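Local coordinates for sister chromatid cohesion protein PDS5 homolog C (Arabidopsis thaliana, PDB 7DE9), which serves as a cohesin cofactor in homologous-recombination DNA repair and mitotic sister chromatid cohesion, and binds a monomethylated histone H3 tail through a tudor domain, at residues A[12-17]-A[29-35]; A[18-22]-A[46-52]. All coordinates share one frame; numbering follows the deposited sequence.

Overall arrangement
A small tudor barrel illustrates how one strand can serve both scaffold and binding site. From the N terminus, the chain passes through a turn into strand 16-21, whose first residues enter interaction 1 and whose later ones enter interaction 2. Interaction 1 closes a short loop, pairing 12-17, a turn and the start of strand 16-21, with 29-35 of strand 26-36, its hairpin partner. Interaction 2 spans farther, bringing 18-22 against segment 46-52, which turns from the end of strand 41-46 into strand 51-54. The two contacts cross, since their segments alternate along the chain; their centres lie about 11 Å apart, and Lys29 and Asp47 probably join them through a backbone hydrogen bond.

Interaction 1. Residues A[12-17]-A[29-35]; sequences LVGSRI and KGVVESY
Val32 lies against Leu12, Val13 and Ile17 in the antiparallel hairpin of strands 16-21 and 26-36 of the tudor barrel. Its CG2 lies 3.7 Å from CD1 of Ile17, and the same methyl touches CG and CD2 of Leu12, so one branch is shared by two residues from the other segment. Val32 CG1 instead leans over the backbone of Leu12 and Val13. Ile17 holds CG1 between its own backbone N and carbonyl carbon (chi1 69°), a setting in which both CG2 and CD1 touch the Val32 methyl. Farther along, the two methyls of Val13 divide their contacts: CG1 sits 3.5 Å from the carbonyl O of Glu33, while CG2 reaches CB of Tyr35 at 3.7 Å.

Backbone bonds set this register. Arg16 and Val31 form a non-hydrogen-bonded pair; Ile17 and Gly30 form a hydrogen-bonded one, with Ile17 N to Gly30 O and Gly30 N to Ile17 O both 2.9 Å. Beyond the regular ladder, Ser15 N donates to Leu12 O and closes a type II turn from Leu12 to Ser15; separately, Ser15 O accepts from Val32 N across the contact. Gly14, with its positive phi of 97°, occupies the third position of that turn.

In the next shell, Trp61 packs on both Leu12 and Ile17, while His42 of the adjoining strand touches Val32 and meets the Tyr35 ring. At the turn, Gly14 N donates to Val32 O over 2.7 Å, nearly straight and in the carbonyl plane.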
loop_
_atom_site.group_PDB
_atom_site.type_symbol
_atom_site.label_atom_id
_atom_site.label_comp_id
_atom_site.label_asym_id
_atom_site.label_seq_id
_atom_site.Cartn_x
_atom_site.Cartn_y
_atom_site.Cartn_z
ATOM N N LEU A 12 -5.303 -7.270 -6.540
ATOM C CA LEU A 12 -4.196 -7.130 -5.600
ATOM C C LEU A 12 -4.613 -7.435 -4.161
ATOM O O LEU A 12 -3.767 -7.701 -3.300
ATOM C CB LEU A 12 -3.615 -5.718 -5.687
ATOM C CG LEU A 12 -2.237 -5.516 -5.065
ATOM C CD1 LEU A 12 -1.222 -6.441 -5.718
ATOM C CD2 LEU A 12 -1.822 -4.069 -5.215
ATOM N N VAL A 13 -5.915 -7.386 -3.904
ATOM C CA VAL A 13 -6.429 -7.610 -2.561
ATOM C C VAL A 13 -5.990 -8.978 -2.067
ATOM O O VAL A 13 -6.018 -9.952 -2.815
ATOM C CB VAL A 13 -7.965 -7.496 -2.516
ATOM C CG1 VAL A 13 -8.484 -7.821 -1.127
ATOM C CG2 VAL A 13 -8.404 -6.090 -2.939
ATOM N N GLY A 14 -5.541 -9.037 -0.818
ATOM C CA GLY A 14 -5.096 -10.284 -0.228
ATOM C C GLY A 14 -3.591 -10.461 -0.283
ATOM O O GLY A 14 -3.025 -11.259 0.464
ATOM N N SER A 15 -2.942 -9.710 -1.167
ATOM C CA SER A 15 -1.501 -9.811 -1.350
ATOM C C SER A 15 -0.710 -9.055 -0.291
ATOM O O SER A 15 -1.112 -7.982 0.160
ATOM C CB SER A 15 -1.102 -9.291 -2.730
ATOM O OG SER A 15 -1.617 -10.129 -3.751
ATOM N N ARG A 16 0.419 -9.635 0.099
ATOM C CA ARG A 16 1.401 -8.937 0.909
ATOM C C ARG A 16 2.281 -8.111 -0.009
ATOM O O ARG A 16 2.824 -8.624 -0.988
ATOM C CB ARG A 16 2.255 -9.914 1.714
ATOM C CG ARG A 16 1.527 -10.628 2.836
ATOM C CD ARG A 16 2.263 -11.908 3.219
ATOM N NE ARG A 16 2.250 -12.886 2.131
ATOM C CZ ARG A 16 2.758 -14.112 2.217
ATOM N NH1 ARG A 16 3.332 -14.518 3.342
ATOM N NH2 ARG A 16 2.696 -14.932 1.175
ATOM N N ILE A 17 2.418 -6.829 0.304
ATOM C CA ILE A 17 3.245 -5.946 -0.497
ATOM C C ILE A 17 4.181 -5.131 0.378
ATOM O O ILE A 17 4.026 -5.077 1.597
ATOM C CB ILE A 17 2.396 -4.987 -1.352
ATOM C CG1 ILE A 17 1.667 -3.965 -0.479
ATOM C CG2 ILE A 17 1.403 -5.763 -2.215
ATOM C CD1 ILE A 17 0.894 -2.942 -1.286
ATOM N N LYS A 29 6.230 -3.158 5.070
ATOM C CA LYS A 29 5.453 -4.328 4.680
ATOM C C LYS A 29 4.019 -4.273 5.189
ATOM O O LYS A 29 3.757 -3.869 6.321
ATOM C CB LYS A 29 6.133 -5.606 5.184
ATOM C CG LYS A 29 7.503 -5.855 4.573
ATOM C CD LYS A 29 7.921 -7.317 4.666
ATOM C CE LYS A 29 8.421 -7.683 6.055
ATOM N NZ LYS A 29 9.076 -9.022 6.064
ATOM N N GLY A 30 3.091 -4.694 4.340
ATOM C CA GLY A 30 1.695 -4.712 4.715
ATOM C C GLY A 30 0.905 -5.665 3.849
ATOM O O GLY A 30 1.450 -6.343 2.983
ATOM N N VAL A 31 -0.390 -5.729 4.102
ATOM C CA VAL A 31 -1.283 -6.518 3.273
ATOM C C VAL A 31 -2.360 -5.611 2.675
ATOM O O VAL A 31 -2.826 -4.661 3.319
ATOM C CB VAL A 31 -1.925 -7.671 4.076
ATOM C CG1 VAL A 31 -2.828 -7.133 5.177
ATOM C CG2 VAL A 31 -2.706 -8.592 3.158
ATOM N N VAL A 32 -2.735 -5.887 1.431
ATOM C CA VAL A 32 -3.841 -5.186 0.797
ATOM C C VAL A 32 -5.152 -5.819 1.240
ATOM O O VAL A 32 -5.468 -6.950 0.855
ATOM C CB VAL A 32 -3.732 -5.229 -0.729
ATOM C CG1 VAL A 32 -4.837 -4.404 -1.363
ATOM C CG2 VAL A 32 -2.367 -4.731 -1.159
ATOM N N GLU A 33 -5.911 -5.093 2.055
ATOM C CA GLU A 33 -7.132 -5.633 2.636
ATOM C C GLU A 33 -8.381 -5.400 1.783
ATOM O O GLU A 33 -9.313 -6.198 1.818
ATOM C CB GLU A 33 -7.353 -5.045 4.029
ATOM C CG GLU A 33 -8.395 -5.806 4.832
ATOM C CD GLU A 33 -9.439 -4.901 5.444
ATOM O OE1 GLU A 33 -9.061 -3.864 6.029
ATOM O OE2 GLU A 33 -10.641 -5.226 5.332
ATOM N N SER A 34 -8.410 -4.313 1.021
ATOM C CA SER A 34 -9.560 -4.047 0.167
ATOM C C SER A 34 -9.228 -3.094 -0.966
ATOM O O SER A 34 -8.156 -2.495 -0.991
ATOM C CB SER A 34 -10.715 -3.479 0.988
ATOM O OG SER A 34 -10.303 -2.318 1.674
ATOM N N TYR A 35 -10.166 -2.970 -1.899
ATOM C CA TYR A 35 -10.041 -2.077 -3.047
ATOM C C TYR A 35 -11.353 -1.345 -3.313
ATOM O O TYR A 35 -12.415 -1.964 -3.441
ATOM C CB TYR A 35 -9.618 -2.858 -4.292
ATOM C CG TYR A 35 -9.512 -2.027 -5.554
ATOM C CD1 TYR A 35 -8.543 -1.041 -5.681
ATOM C CD2 TYR A 35 -10.365 -2.249 -6.626
ATOM C CE1 TYR A 35 -8.439 -0.290 -6.836
ATOM C CE2 TYR A 35 -10.268 -1.509 -7.780
ATOM C CZ TYR A 35 -9.304 -0.531 -7.881
ATOM O OH TYR A 35 -9.214 0.207 -9.042
#

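Interaction 2. Residues A[18-22]-A[46-52]; sequences KVWWP and YDDGDQE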
loop_
_atom_site.group_PDB
_atom_site.type_symbol
_atom_site.label_atom_id
_atom_site.label_comp_id
_atom_site.label_asym_id
_atom_site.label_seq_id
_atom_site.Cartn_x
_atom_site.Cartn_y
_atom_site.Cartn_z
ATOM N N LYS A 18 5.178 -4.524 -0.247
ATOM C CA LYS A 18 5.976 -3.533 0.445
ATOM C C LYS A 18 5.813 -2.203 -0.275
ATOM O O LYS A 18 5.911 -2.119 -1.503
ATOM C CB LYS A 18 7.441 -3.957 0.547
ATOM C CG LYS A 18 8.105 -4.362 -0.744
ATOM C CD LYS A 18 9.382 -5.132 -0.433
ATOM C CE LYS A 18 10.455 -4.912 -1.484
ATOM N NZ LYS A 18 11.697 -5.666 -1.157
ATOM N N VAL A 19 5.524 -1.175 0.509
ATOM C CA VAL A 19 5.228 0.151 -0.013
ATOM C C VAL A 19 6.384 1.086 0.322
ATOM O O VAL A 19 6.875 1.100 1.453
ATOM C CB VAL A 19 3.908 0.716 0.565
ATOM C CG1 VAL A 19 3.569 2.042 -0.076
ATOM C CG2 VAL A 19 2.760 -0.275 0.368
ATOM N N TRP A 20 6.821 1.846 -0.676
ATOM C CA TRP A 20 7.918 2.790 -0.516
ATOM C C TRP A 20 7.442 4.108 0.097
ATOM O O TRP A 20 6.572 4.781 -0.456
ATOM C CB TRP A 20 8.581 3.031 -1.878
ATOM C CG TRP A 20 9.685 4.019 -1.886
ATOM C CD1 TRP A 20 9.622 5.311 -2.318
ATOM C CD2 TRP A 20 11.035 3.801 -1.463
ATOM N NE1 TRP A 20 10.848 5.912 -2.182
ATOM C CE2 TRP A 20 11.733 5.006 -1.655
ATOM C CE3 TRP A 20 11.720 2.703 -0.928
ATOM C CZ2 TRP A 20 13.082 5.149 -1.338
ATOM C CZ3 TRP A 20 13.056 2.844 -0.614
ATOM C CH2 TRP A 20 13.726 4.060 -0.822
ATOM N N TRP A 21 8.007 4.465 1.244
ATOM C CA TRP A 21 7.827 5.794 1.824
ATOM C C TRP A 21 9.087 6.598 1.536
ATOM O O TRP A 21 10.154 6.338 2.130
ATOM C CB TRP A 21 7.571 5.735 3.330
ATOM C CG TRP A 21 6.251 5.142 3.727
ATOM C CD1 TRP A 21 5.515 4.226 3.031
ATOM C CD2 TRP A 21 5.513 5.434 4.914
ATOM N NE1 TRP A 21 4.366 3.926 3.724
ATOM C CE2 TRP A 21 4.340 4.659 4.881
ATOM C CE3 TRP A 21 5.734 6.277 6.009
ATOM C CZ2 TRP A 21 3.389 4.702 5.893
ATOM C CZ3 TRP A 21 4.790 6.318 7.017
ATOM C CH2 TRP A 21 3.631 5.534 6.953
ATOM N N PRO A 22 8.976 7.545 0.590
ATOM C CA PRO A 22 10.108 8.345 0.108
ATOM C C PRO A 22 10.797 9.125 1.220
ATOM O O PRO A 22 12.023 9.254 1.206
ATOM C CB PRO A 22 9.457 9.298 -0.897
ATOM C CG PRO A 22 8.245 8.592 -1.363
ATOM C CD PRO A 22 7.753 7.789 -0.197
ATOM N N TYR A 46 -0.453 -2.173 7.538
ATOM C CA TYR A 46 0.970 -2.443 7.717
ATOM C C TYR A 46 1.288 -3.325 8.920
ATOM O O TYR A 46 0.523 -3.386 9.886
ATOM C CB TYR A 46 1.738 -1.126 7.846
ATOM C CG TYR A 46 1.783 -0.323 6.567
ATOM C CD1 TYR A 46 2.720 -0.609 5.576
ATOM C CD2 TYR A 46 0.889 0.721 6.345
ATOM C CE1 TYR A 46 2.766 0.116 4.400
ATOM C CE2 TYR A 46 0.925 1.456 5.168
ATOM C CZ TYR A 46 1.869 1.151 4.202
ATOM O OH TYR A 46 1.914 1.878 3.033
ATOM N N ASP A 47 2.435 -3.998 8.838
ATOM C CA ASP A 47 3.001 -4.789 9.927
ATOM C C ASP A 47 2.976 -4.079 11.272
ATOM O O ASP A 47 2.696 -4.683 12.306
ATOM C CB ASP A 47 4.453 -5.157 9.607
ATOM C CG ASP A 47 4.576 -6.440 8.822
ATOM O OD1 ASP A 47 3.598 -7.214 8.794
ATOM O OD2 ASP A 47 5.656 -6.676 8.241
ATOM N N ASP A 48 3.293 -2.791 11.256
ATOM C CA ASP A 48 3.512 -2.063 12.496
ATOM C C ASP A 48 2.253 -1.368 13.012
ATOM O O ASP A 48 2.313 -0.576 13.951
ATOM C CB ASP A 48 4.638 -1.044 12.311
ATOM C CG ASP A 48 4.374 -0.070 11.185
ATOM O OD1 ASP A 48 3.222 0.010 10.706
ATOM O OD2 ASP A 48 5.330 0.622 10.774
ATOM N N GLY A 49 1.117 -1.654 12.385
ATOM C CA GLY A 49 -0.153 -1.148 12.865
ATOM C C GLY A 49 -0.664 0.079 12.142
ATOM O O GLY A 49 -1.798 0.509 12.363
ATOM N N ASP A 50 0.175 0.657 11.290
ATOM C CA ASP A 50 -0.243 1.773 10.453
ATOM C C ASP A 50 -1.222 1.288 9.396
ATOM O O ASP A 50 -1.233 0.110 9.053
ATOM C CB ASP A 50 0.962 2.438 9.790
ATOM C CG ASP A 50 1.664 3.411 10.707
ATOM O OD1 ASP A 50 1.269 3.502 11.888
ATOM O OD2 ASP A 50 2.612 4.088 10.250
ATOM N N GLN A 51 -2.060 2.197 8.902
ATOM C CA GLN A 51 -2.951 1.918 7.772
ATOM C C GLN A 51 -2.902 3.081 6.791
ATOM O O GLN A 51 -2.763 4.237 7.195
ATOM C CB GLN A 51 -4.391 1.695 8.236
ATOM C CG GLN A 51 -4.542 0.608 9.285
ATOM C CD GLN A 51 -5.926 0.574 9.907
ATOM O OE1 GLN A 51 -6.372 1.551 10.509
ATOM N NE2 GLN A 51 -6.607 -0.559 9.772
ATOM N N GLU A 52 -3.009 2.782 5.505
ATOM C CA GLU A 52 -3.044 3.840 4.500
ATOM C C GLU A 52 -4.080 3.511 3.442
ATOM O O GLU A 52 -4.200 2.363 3.028
ATOM C CB GLU A 52 -1.674 4.041 3.837
ATOM C CG GLU A 52 -0.696 4.906 4.626
ATOM C CD GLU A 52 0.594 5.183 3.862
ATOM O OE1 GLU A 52 1.074 4.275 3.145
ATOM O OE2 GLU A 52 1.121 6.312 3.973
#
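Trp21 turns the edge of its indole toward the face of Tyr46, an offset edge-to-face pair with ring planes at 88° and the five-membered ring centroid 5.6 Å from that of Tyr46. The phenol oxygen ends at the indole edge, in its plane. Val19 presses in beside it: Val19 CB lies 3.4 Å from Tyr46 OH, both its methyls touch the same oxygen from one side, and CE1 of the phenol ring touches the branch point. Glu52 OE2 lies over one face of Trp21, offset toward the rim and 3.4 Å from CZ2 of Trp21, with the carboxylate plane 30° from the indole. A short hydrogen bond, 2.5 Å from Tyr46 OH to Glu52 OE1, links Tyr46 to Glu52; the hydroxyl meets OE1 on the anti side, tilted out of the carboxylate plane. Asp50 OD2 comes within 3.7 Å of Trp21 CH2.

The acidic type I turn from Tyr46 to Gly49 is itself braced: Asp48 OD1 accepts the N-H of Asp50 in an Asx turn. Tyr28 is another edge-to-face neighbour of Trp21.

In the bound H3K4me1 peptide a modified side chain is hydrogen-bonded by Asp50 OD2 and packs on Trp21 and Tyr46. A basic side chain of the peptide forms a salt bridge with Glu52 OE2, and one makes a cation-pi contact with Trp21. This chemistry is consistent with recognition through both aromatic surface and negative charge, with Tyr46 probably orienting the Glu52 carboxylate for its peptide partner.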